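Beta-mannosidase (Trichoderma harzianum, PDB 4CVU) probably hydrolyses terminal beta-D-mannose residues from the non-reducing ends of beta-mannosides, as a glycosylated fungal enzyme of glycoside hydrolase family 2. Local coordinates at residues A[817-823]-A[847-852]; A[770-774]-A[784-788]; A[774-778]-A[857-861]. All coordinates share one frame. Numbering follows the deposited sequence.

Contact 1: A[817-823]-A[847-852]; sequences TSDAVLV and NHFLPV. With CD (cadmium ion), chain Y.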
ATOM      1  N   THR A 817      40.721   1.416 -23.090  1.00 55.32           N
ATOM      2  CA  THR A 817      39.374   1.726 -23.554  1.00 53.12           C
ATOM      3  C   THR A 817      38.344   1.628 -22.437  1.00 51.89           C
ATOM      4  O   THR A 817      37.270   2.236 -22.536  1.00 55.08           O
ATOM      5  CB  THR A 817      38.968   0.857 -24.751  1.00 52.14           C
ATOM      6  OG1 THR A 817      39.109  -0.515 -24.405  1.00 52.20           O
ATOM      7  CG2 THR A 817      39.850   1.158 -25.940  1.00 52.39           C
ATOM      8  N   SER A 818      38.656   0.908 -21.369  1.00 50.20           N
ATOM      9  CA  SER A 818      37.770   0.872 -20.212  1.00 52.55           C
ATOM     10  C   SER A 818      38.062   1.990 -19.226  1.00 50.55           C
ATOM     11  O   SER A 818      37.482   2.064 -18.152  1.00 53.36           O
ATOM     12  CB  SER A 818      37.772  -0.505 -19.545  1.00 54.25           C
ATOM     13  OG  SER A 818      38.997  -0.734 -18.896  1.00 63.46           O
ATOM     14  N   ASP A 819      38.982   2.856 -19.595  1.00 52.14           N
ATOM     15  CA  ASP A 819      39.312   4.039 -18.808  1.00 53.44           C
ATOM     16  C   ASP A 819      39.363   5.217 -19.793  1.00 52.25           C
ATOM     17  O   ASP A 819      40.368   5.892 -19.924  1.00 50.16           O
ATOM     18  CB  ASP A 819      40.649   3.826 -18.065  1.00 55.57           C
ATOM     19  CG  ASP A 819      40.937   4.895 -17.009  1.00 56.67           C
ATOM     20  OD1 ASP A 819      40.010   5.599 -16.553  1.00 59.16           O
ATOM     21  OD2 ASP A 819      42.116   5.034 -16.628  1.00 59.12           O
ATOM     22  N   ALA A 820      38.253   5.402 -20.529  1.00 50.84           N
ATOM     23  CA  ALA A 820      38.169   6.444 -21.549  1.00 47.98           C
ATOM     24  C   ALA A 820      36.745   6.884 -21.856  1.00 47.00           C
ATOM     25  O   ALA A 820      35.841   6.075 -21.983  1.00 45.37           O
ATOM     26  CB  ALA A 820      38.827   5.955 -22.821  1.00 49.07           C
ATOM     27  N   VAL A 821      36.561   8.181 -22.032  1.00 46.39           N
ATOM     28  CA  VAL A 821      35.291   8.699 -22.510  1.00 45.09           C
ATOM     29  C   VAL A 821      35.555   9.904 -23.382  1.00 44.56           C
ATOM     30  O   VAL A 821      36.472  10.706 -23.121  1.00 43.00           O
ATOM     31  CB  VAL A 821      34.344   9.068 -21.337  1.00 44.98           C
ATOM     32  CG1 VAL A 821      34.912  10.213 -20.513  1.00 45.55           C
ATOM     33  CG2 VAL A 821      32.954   9.427 -21.854  1.00 44.88           C
ATOM     34  N   LEU A 822      34.732  10.028 -24.423  1.00 44.01           N
ATOM     35  CA  LEU A 822      34.788  11.132 -25.358  1.00 43.85           C
ATOM     36  C   LEU A 822      33.600  12.026 -25.106  1.00 43.49           C
ATOM     37  O   LEU A 822      32.474  11.588 -25.235  1.00 42.35           O
ATOM     38  CB  LEU A 822      34.748  10.629 -26.804  1.00 44.20           C
ATOM     39  CG  LEU A 822      34.520  11.687 -27.912  1.00 45.98           C
ATOM     40  CD1 LEU A 822      35.600  12.754 -27.925  1.00 46.47           C
ATOM     41  CD2 LEU A 822      34.476  11.012 -29.281  1.00 46.77           C
ATOM     42  N   VAL A 823      33.857  13.287 -24.784  1.00 44.38           N
ATOM     43  CA  VAL A 823      32.802  14.244 -24.486  1.00 44.62           C
ATOM     44  C   VAL A 823      32.637  15.134 -25.707  1.00 45.61           C
ATOM     45  O   VAL A 823      33.593  15.727 -26.181  1.00 46.24           O
ATOM     46  CB  VAL A 823      33.121  15.080 -23.237  1.00 45.34           C
ATOM     47  CG1 VAL A 823      32.002  16.064 -22.954  1.00 45.77           C
ATOM     48  CG2 VAL A 823      33.367  14.166 -22.054  1.00 45.70           C
ATOM     49  N   ASN A 847      26.661  15.479 -25.659  1.00 46.27           N
ATOM     50  CA  ASN A 847      26.620  14.054 -25.918  1.00 45.80           C
ATOM     51  C   ASN A 847      27.942  13.441 -25.448  1.00 46.44           C
ATOM     52  O   ASN A 847      28.852  14.171 -25.000  1.00 46.34           O
ATOM     53  CB  ASN A 847      26.400  13.807 -27.409  1.00 43.98           C
ATOM     54  CG  ASN A 847      25.861  12.423 -27.711  1.00 44.82           C
ATOM     55  OD1 ASN A 847      25.788  11.545 -26.839  1.00 44.25           O
ATOM     56  ND2 ASN A 847      25.456  12.230 -28.945  1.00 45.58           N
ATOM     57  N   HIS A 848      28.040  12.117 -25.499  1.00 45.20           N
ATOM     58  CA  HIS A 848      29.275  11.421 -25.177  1.00 44.20           C
ATOM     59  C   HIS A 848      29.424  10.113 -25.953  1.00 45.06           C
ATOM     60  O   HIS A 848      28.440   9.556 -26.444  1.00 43.49           O
ATOM     61  CB  HIS A 848      29.333  11.130 -23.676  1.00 45.07           C
ATOM     62  CG  HIS A 848      28.632   9.871 -23.282  1.00 43.00           C
ATOM     63  ND1 HIS A 848      27.292   9.674 -23.491  1.00 44.54           N
ATOM     64  CD2 HIS A 848      29.093   8.722 -22.746  1.00 45.11           C
ATOM     65  CE1 HIS A 848      26.946   8.469 -23.079  1.00 44.67           C
ATOM     66  NE2 HIS A 848      28.022   7.876 -22.607  1.00 45.26           N
ATOM     67  N   PHE A 849      30.651   9.605 -26.026  1.00 44.89           N
ATOM     68  CA  PHE A 849      30.909   8.290 -26.585  1.00 45.14           C
ATOM     69  C   PHE A 849      31.827   7.481 -25.675  1.00 48.43           C
ATOM     70  O   PHE A 849      32.949   7.904 -25.352  1.00 47.40           O
ATOM     71  CB  PHE A 849      31.540   8.357 -27.961  1.00 45.43           C
ATOM     72  CG  PHE A 849      31.998   7.020 -28.463  1.00 46.11           C
ATOM     73  CD1 PHE A 849      31.073   6.009 -28.728  1.00 47.29           C
ATOM     74  CD2 PHE A 849      33.335   6.752 -28.664  1.00 46.81           C
ATOM     75  CE1 PHE A 849      31.487   4.755 -29.199  1.00 48.09           C
ATOM     76  CE2 PHE A 849      33.756   5.507 -29.135  1.00 47.95           C
ATOM     77  CZ  PHE A 849      32.833   4.503 -29.397  1.00 47.65           C
ATOM     78  N   LEU A 850      31.346   6.316 -25.286  1.00 45.86           N
ATOM     79  CA  LEU A 850      32.081   5.407 -24.459  1.00 48.53           C
ATOM     80  C   LEU A 850      32.507   4.228 -25.334  1.00 48.94           C
ATOM     81  O   LEU A 850      31.659   3.554 -25.902  1.00 49.65           O
ATOM     82  CB  LEU A 850      31.183   4.951 -23.333  1.00 48.32           C
ATOM     83  CG  LEU A 850      31.857   4.398 -22.091  1.00 51.49           C
ATOM     84  CD1 LEU A 850      32.507   5.516 -21.276  1.00 51.03           C
ATOM     85  CD2 LEU A 850      30.832   3.651 -21.257  1.00 52.04           C
ATOM     86  N   PRO A 851      33.819   3.983 -25.457  1.00 49.08           N
ATOM     87  CA  PRO A 851      34.375   2.938 -26.338  1.00 48.96           C
ATOM     88  C   PRO A 851      34.256   1.510 -25.799  1.00 48.93           C
ATOM     89  O   PRO A 851      34.714   0.567 -26.433  1.00 48.45           O
ATOM     90  CB  PRO A 851      35.838   3.328 -26.457  1.00 50.14           C
ATOM     91  CG  PRO A 851      36.132   3.991 -25.154  1.00 49.71           C
ATOM     92  CD  PRO A 851      34.885   4.715 -24.750  1.00 50.09           C
ATOM     93  N   VAL A 852      33.620   1.362 -24.644  1.00 49.28           N
ATOM     94  CA  VAL A 852      33.182   0.052 -24.158  1.00 50.11           C
ATOM     95  C   VAL A 852      31.729   0.166 -23.692  1.00 47.83           C
ATOM     96  O   VAL A 852      31.188   1.258 -23.646  1.00 47.22           O
ATOM     97  CB  VAL A 852      34.067  -0.446 -22.993  1.00 49.22           C
ATOM     98  CG1 VAL A 852      35.494  -0.703 -23.475  1.00 49.92           C
ATOM     99  CG2 VAL A 852      34.043   0.550 -21.841  1.00 49.74           C
TER
HETATM  100 CD    CD Y1020      25.678  11.193 -22.231  1.00 77.46          CD
HETATM  101  O   HOH W   1      25.081   9.962 -19.819  1.00 42.41           O
HETATM  102  O   HOH W   2      26.046  13.906 -21.708  1.00 35.58           O
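Strands 821-823 and 847-849 run antiparallel, their axes 4.7 Å apart at 154°, as the start and end of a beta hairpin in the Ig-like beta-sandwich domain. L822 and F849 form a hydrogen-bonded pair, with L822 N to F849 O 2.9 Å and F849 N to L822 O 2.8 Å; V823 and H848 follow as a non-hydrogen-bonded pair. H848 CA makes a CA-H...O contact with L822 O, at 3.2 Å. Beyond the ladder the chains stay close as loops. L822 and F849 put their side chains on one face of the sheet, CB to CB 4.1 Å, where W773 and L753 pack on both and W746 meets the F849 ring edge-to-face. At the strand start V821 CG2 lies 4.0 Å from L850 CD1; in the loops A820 CB sits 4.1 Å from P851 CG, and V852 CG1 comes within 3.6 Å of T817 O. V823 and H848 share the opposite face, and the H848 ring reaches a cadmium ion beside strand 841-849. H848 N donates to N847 OD1 at 2.7 Å; the ring, with V821 CG2 at its edge, binds the metal through ND1 at 2.5 Å, beside two waters 2.8 Å from the ion.

Contact 2: A[770-774]-A[784-788]; sequences SLTWV and NAGMT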
ATOM      1  N   SER A 770      33.236  20.325 -30.358  1.00 54.75           N
ATOM      2  CA  SER A 770      34.446  20.040 -29.596  1.00 57.36           C
ATOM      3  C   SER A 770      34.439  18.571 -29.201  1.00 55.71           C
ATOM      4  O   SER A 770      33.409  18.034 -28.837  1.00 53.72           O
ATOM      5  CB  SER A 770      34.579  20.954 -28.373  1.00 57.76           C
ATOM      6  OG  SER A 770      33.455  20.856 -27.528  1.00 58.61           O
ATOM      7  N   LEU A 771      35.602  17.934 -29.313  1.00 57.35           N
ATOM      8  CA  LEU A 771      35.768  16.500 -29.105  1.00 54.06           C
ATOM      9  C   LEU A 771      36.912  16.278 -28.122  1.00 56.87           C
ATOM     10  O   LEU A 771      38.090  16.342 -28.512  1.00 56.79           O
ATOM     11  CB  LEU A 771      36.085  15.823 -30.432  1.00 54.58           C
ATOM     12  CG  LEU A 771      35.023  16.049 -31.521  1.00 56.79           C
ATOM     13  CD1 LEU A 771      35.524  15.601 -32.883  1.00 56.84           C
ATOM     14  CD2 LEU A 771      33.729  15.337 -31.160  1.00 56.96           C
ATOM     15  N   THR A 772      36.560  16.028 -26.859  1.00 52.67           N
ATOM     16  CA  THR A 772      37.517  15.957 -25.771  1.00 52.24           C
ATOM     17  C   THR A 772      37.610  14.565 -25.153  1.00 52.65           C
ATOM     18  O   THR A 772      36.686  14.131 -24.477  1.00 52.21           O
ATOM     19  CB  THR A 772      37.132  16.939 -24.643  1.00 51.26           C
ATOM     20  OG1 THR A 772      36.941  18.241 -25.195  1.00 50.39           O
ATOM     21  CG2 THR A 772      38.227  16.991 -23.546  1.00 52.51           C
ATOM     22  N   TRP A 773      38.753  13.902 -25.338  1.00 52.28           N
ATOM     23  CA  TRP A 773      38.996  12.587 -24.762  1.00 51.92           C
ATOM     24  C   TRP A 773      39.666  12.716 -23.381  1.00 53.49           C
ATOM     25  O   TRP A 773      40.762  13.286 -23.265  1.00 53.52           O
ATOM     26  CB  TRP A 773      39.892  11.755 -25.669  1.00 52.17           C
ATOM     27  CG  TRP A 773      39.255  11.181 -26.882  1.00 53.70           C
ATOM     28  CD1 TRP A 773      39.297  11.681 -28.157  1.00 53.26           C
ATOM     29  CD2 TRP A 773      38.516   9.954 -26.962  1.00 52.48           C
ATOM     30  NE1 TRP A 773      38.613  10.857 -29.013  1.00 51.73           N
ATOM     31  CE2 TRP A 773      38.138   9.781 -28.308  1.00 52.54           C
ATOM     32  CE3 TRP A 773      38.141   8.985 -26.026  1.00 52.46           C
ATOM     33  CZ2 TRP A 773      37.376   8.669 -28.743  1.00 52.55           C
ATOM     34  CZ3 TRP A 773      37.379   7.886 -26.460  1.00 52.13           C
ATOM     35  CH2 TRP A 773      37.024   7.740 -27.808  1.00 51.00           C
ATOM     36  N   VAL A 774      39.005  12.185 -22.345  1.00 49.84           N
ATOM     37  CA  VAL A 774      39.583  12.108 -21.006  1.00 49.88           C
ATOM     38  C   VAL A 774      39.497  10.677 -20.482  1.00 50.41           C
ATOM     39  O   VAL A 774      38.731   9.878 -21.005  1.00 48.74           O
ATOM     40  CB  VAL A 774      38.882  13.068 -20.038  1.00 48.38           C
ATOM     41  CG1 VAL A 774      38.983  14.495 -20.555  1.00 48.78           C
ATOM     42  CG2 VAL A 774      37.435  12.678 -19.835  1.00 47.76           C
ATOM     43  N   ASN A 784      44.824  13.910 -27.223  1.00 59.72           N
ATOM     44  CA  ASN A 784      43.399  13.713 -27.455  1.00 58.64           C
ATOM     45  C   ASN A 784      43.127  12.392 -28.174  1.00 58.44           C
ATOM     46  O   ASN A 784      42.267  12.325 -29.043  1.00 59.76           O
ATOM     47  CB  ASN A 784      42.843  14.887 -28.269  1.00 58.72           C
ATOM     48  CG  ASN A 784      41.371  15.117 -28.031  1.00 57.19           C
ATOM     49  OD1 ASN A 784      40.900  15.049 -26.895  1.00 55.11           O
ATOM     50  ND2 ASN A 784      40.639  15.427 -29.096  1.00 56.84           N
ATOM     51  N   ALA A 785      43.866  11.354 -27.779  1.00 58.07           N
ATOM     52  CA  ALA A 785      43.797  10.022 -28.369  1.00 59.42           C
ATOM     53  C   ALA A 785      43.992   9.983 -29.886  1.00 59.30           C
ATOM     54  O   ALA A 785      43.566   9.028 -30.531  1.00 59.19           O
ATOM     55  CB  ALA A 785      42.485   9.349 -28.002  1.00 58.44           C
ATOM     56  N   GLY A 786      44.659  10.993 -30.433  1.00 60.65           N
ATOM     57  CA  GLY A 786      44.921  11.091 -31.873  1.00 61.31           C
ATOM     58  C   GLY A 786      43.782  11.728 -32.654  1.00 60.28           C
ATOM     59  O   GLY A 786      43.794  11.718 -33.876  1.00 60.80           O
ATOM     60  N   MET A 787      42.805  12.289 -31.947  1.00 57.91           N
ATOM     61  CA  MET A 787      41.634  12.902 -32.587  1.00 56.75           C
ATOM     62  C   MET A 787      41.688  14.417 -32.442  1.00 55.98           C
ATOM     63  O   MET A 787      42.149  14.935 -31.429  1.00 56.15           O
ATOM     64  CB  MET A 787      40.336  12.362 -31.972  1.00 55.82           C
ATOM     65  CG  MET A 787      39.059  12.888 -32.635  1.00 56.15           C
ATOM     66  SD  MET A 787      37.521  12.139 -32.021  1.00 54.58           S
ATOM     67  CE  MET A 787      37.632  10.511 -32.756  1.00 53.76           C
ATOM     68  N   THR A 788      41.229  15.124 -33.460  1.00 55.57           N
ATOM     69  CA  THR A 788      41.145  16.570 -33.410  1.00 57.89           C
ATOM     70  C   THR A 788      40.318  17.030 -32.204  1.00 58.25           C
ATOM     71  O   THR A 788      39.324  16.395 -31.849  1.00 56.25           O
ATOM     72  CB  THR A 788      40.536  17.138 -34.708  1.00 59.09           C
ATOM     73  OG1 THR A 788      40.646  18.557 -34.700  1.00 60.34           O
ATOM     74  CG2 THR A 788      39.052  16.750 -34.857  1.00 56.99           C
TER
HETATM   75  O   HOH W   3      41.959  15.622 -24.129  1.00 48.46           O
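At the end of strand 765-774, L771 turns its side chain toward the 784-788 loop; its CD1 lies 4.1 Å from M787 SD and 4.2 Å from T788 CG2, next to I804 of strand 799-807. Its carbonyl O accepts a hydrogen bond from N784 ND2 at 2.8 Å. T772 points away; N784 OD1 lies 3.7 Å from its CA and accepts from W773 N at 2.9 Å, so one side chain satisfies two strand backbone groups. A water donates to both W773 O (2.8 Å) and N784 OD1 (3.0 Å). The W773 indole packs on the loop, A785 CB over its five-membered ring in a CH-pi contact, 4.0 Å from the centroid. M787 SD stands at the ring edge, 3.4 Å from W773 NE1, a weak hydrogen bond. N784 also ties its own loop, ND2 to M787 O 2.8 Å. Beside this Met-aromatic contact the N784 amide pairs with L771 O and W773 N much as a neighbouring strand's backbone would, within an Ig-like beta-sandwich.

Contact 3: A[774-778]-A[857-861]; sequences VDLKG and AKVSD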
ATOM      1  N   VAL A 774      39.005  12.185 -22.345  1.00 49.84           N
ATOM      2  CA  VAL A 774      39.583  12.108 -21.006  1.00 49.88           C
ATOM      3  C   VAL A 774      39.497  10.677 -20.482  1.00 50.41           C
ATOM      4  O   VAL A 774      38.731   9.878 -21.005  1.00 48.74           O
ATOM      5  CB  VAL A 774      38.882  13.068 -20.038  1.00 48.38           C
ATOM      6  CG1 VAL A 774      38.983  14.495 -20.555  1.00 48.78           C
ATOM      7  CG2 VAL A 774      37.435  12.678 -19.835  1.00 47.76           C
ATOM      8  N   ASP A 775      40.282  10.357 -19.455  1.00 49.64           N
ATOM      9  CA  ASP A 775      40.092   9.104 -18.700  1.00 50.55           C
ATOM     10  C   ASP A 775      39.002   9.344 -17.646  1.00 48.93           C
ATOM     11  O   ASP A 775      38.524  10.464 -17.506  1.00 48.45           O
ATOM     12  CB  ASP A 775      41.424   8.602 -18.079  1.00 51.34           C
ATOM     13  CG  ASP A 775      42.013   9.550 -17.023  1.00 54.33           C
ATOM     14  OD1 ASP A 775      41.286  10.380 -16.445  1.00 53.72           O
ATOM     15  OD2 ASP A 775      43.247   9.457 -16.755  1.00 57.68           O
ATOM     16  N   LEU A 776      38.628   8.318 -16.897  1.00 49.97           N
ATOM     17  CA  LEU A 776      37.438   8.396 -16.008  1.00 51.97           C
ATOM     18  C   LEU A 776      37.696   9.109 -14.666  1.00 51.07           C
ATOM     19  O   LEU A 776      36.787   9.263 -13.826  1.00 49.78           O
ATOM     20  CB  LEU A 776      36.811   7.013 -15.843  1.00 50.33           C
ATOM     21  CG  LEU A 776      36.554   6.284 -17.188  1.00 52.29           C
ATOM     22  CD1 LEU A 776      36.011   4.877 -17.001  1.00 51.66           C
ATOM     23  CD2 LEU A 776      35.601   7.062 -18.084  1.00 52.72           C
ATOM     24  N   LYS A 777      38.937   9.558 -14.493  1.00 52.19           N
ATOM     25  CA  LYS A 777      39.301  10.531 -13.469  1.00 54.98           C
ATOM     26  C   LYS A 777      39.237  11.970 -14.016  1.00 55.19           C
ATOM     27  O   LYS A 777      39.291  12.934 -13.261  1.00 55.53           O
ATOM     28  CB  LYS A 777      40.720  10.233 -12.925  1.00 56.41           C
ATOM     29  CG  LYS A 777      40.793   9.064 -11.945  1.00 59.64           C
ATOM     30  CD  LYS A 777      39.819   9.272 -10.792  1.00 61.45           C
ATOM     31  CE  LYS A 777      40.089   8.367  -9.626  1.00 66.46           C
ATOM     32  NZ  LYS A 777      39.308   8.851  -8.455  1.00 69.98           N
ATOM     33  N   GLY A 778      39.130  12.115 -15.331  1.00 54.12           N
ATOM     34  CA  GLY A 778      39.026  13.439 -15.950  1.00 55.24           C
ATOM     35  C   GLY A 778      40.325  14.033 -16.495  1.00 56.27           C
ATOM     36  O   GLY A 778      40.329  15.149 -17.024  1.00 56.27           O
ATOM     37  N   ALA A 857      33.118  -0.051 -18.107  1.00 46.61           N
ATOM     38  CA  ALA A 857      33.795   1.194 -17.773  1.00 48.13           C
ATOM     39  C   ALA A 857      34.304   1.177 -16.347  1.00 48.37           C
ATOM     40  O   ALA A 857      33.537   0.958 -15.405  1.00 47.64           O
ATOM     41  CB  ALA A 857      32.864   2.381 -17.949  1.00 47.39           C
ATOM     42  N   LYS A 858      35.584   1.494 -16.184  1.00 49.92           N
ATOM     43  CA  LYS A 858      36.204   1.520 -14.861  1.00 51.15           C
ATOM     44  C   LYS A 858      35.909   2.830 -14.078  1.00 50.69           C
ATOM     45  O   LYS A 858      36.820   3.589 -13.756  1.00 51.72           O
ATOM     46  CB  LYS A 858      37.711   1.278 -15.005  1.00 54.83           C
ATOM     47  CG  LYS A 858      38.326   0.519 -13.843  1.00 58.71           C
ATOM     48  CD  LYS A 858      39.860   0.442 -13.924  1.00 61.69           C
ATOM     49  CE  LYS A 858      40.557   1.600 -13.229  1.00 63.01           C
ATOM     50  NZ  LYS A 858      40.546   2.856 -14.034  1.00 66.13           N
ATOM     51  N   VAL A 859      34.638   3.079 -13.768  1.00 46.76           N
ATOM     52  CA  VAL A 859      34.245   4.249 -12.995  1.00 44.71           C
ATOM     53  C   VAL A 859      34.678   4.144 -11.531  1.00 46.05           C
ATOM     54  O   VAL A 859      34.727   3.050 -10.940  1.00 44.36           O
ATOM     55  CB  VAL A 859      32.717   4.526 -13.038  1.00 46.87           C
ATOM     56  CG1 VAL A 859      32.320   5.163 -14.370  1.00 44.95           C
ATOM     57  CG2 VAL A 859      31.902   3.259 -12.810  1.00 46.36           C
ATOM     58  N   SER A 860      34.985   5.295 -10.952  1.00 44.62           N
ATOM     59  CA  SER A 860      35.322   5.371  -9.559  1.00 44.42           C
ATOM     60  C   SER A 860      34.350   6.354  -8.932  1.00 43.25           C
ATOM     61  O   SER A 860      33.636   7.059  -9.619  1.00 43.55           O
ATOM     62  CB  SER A 860      36.793   5.814  -9.386  1.00 44.74           C
ATOM     63  OG  SER A 860      37.049   7.067 -10.007  1.00 47.16           O
ATOM     64  N   ASP A 861      34.335   6.417  -7.628  1.00 42.72           N
ATOM     65  CA  ASP A 861      33.444   7.359  -6.957  1.00 43.67           C
ATOM     66  C   ASP A 861      33.780   8.799  -7.396  1.00 42.90           C
ATOM     67  O   ASP A 861      34.835   9.334  -7.037  1.00 42.69           O
ATOM     68  CB  ASP A 861      33.591   7.197  -5.439  1.00 45.26           C
ATOM     69  CG  ASP A 861      32.574   7.995  -4.678  1.00 47.04           C
ATOM     70  OD1 ASP A 861      31.895   8.862  -5.279  1.00 45.42           O
ATOM     71  OD2 ASP A 861      32.481   7.758  -3.467  1.00 48.53           O
TER
HETATM   72  O   HOH W   4      35.136   7.617 -12.943  1.00 50.88           O
HETATM   73  O   HOH W   5      36.235   9.553  -9.397  1.00 39.09           O
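A type I beta turn, D775 to G778, at the end of strand 765-774 in one Ig-like domain meets the 857-861 segment, in the loop between strands 841-849 and 864-869. Inside the turn, G778 N donates to D775 O at 2.8 Å, and K777 N makes a weak bond to D775 OD1 at 3.2 Å. G778 adopts a positive phi of 97°, where a CB would collide with the preceding carbonyl. On the other side K858 is the centre of an inverse gamma turn, closed by a weak V859 N to A857 O bond of 2.9 Å. Apolar packing rests on L776, which points toward the partner and supplies the largest covered area: its CD1 lies 4.1 Å from A857 CB, 3.5 Å from K858 N and 3.9 Å from V859 N, so it packs mainly on backbone. Polar contact is largely through water. One water lies 2.5 Å from L776 O, unusually short, and accepts from S860 N at 3.1 Å, bridging the two backbones. The K777 side chain bends round to S860, NZ to OG 3.3 Å, and a second water lies 3.3 Å from K777 NZ and 2.7 Å from S860 OG.

How the contacts relate
All three contacts lie around strand 765-774 and its neighbour 821-830. Contact 2 comes first and closes before contact 1 opens, while contact 3 starts where contact 2's first segment ends, at V774, and spans the sequence of contact 1. Centres of contacts 1 and 2 are about 10 Å apart, of 1 and 3 about 9 Å, of 2 and 3 about 16 Å. Probable backbone hydrogen bonds V821 N to V774 O (2.9 Å) and V823 N to T772 O (3.0 Å) pair segments 817-823 and 770-774 in one four-stranded sheet. S818 O to K858 N (2.8 Å) joins the loops before strands 821-830 and 864-869, where two Ig-like domains meet.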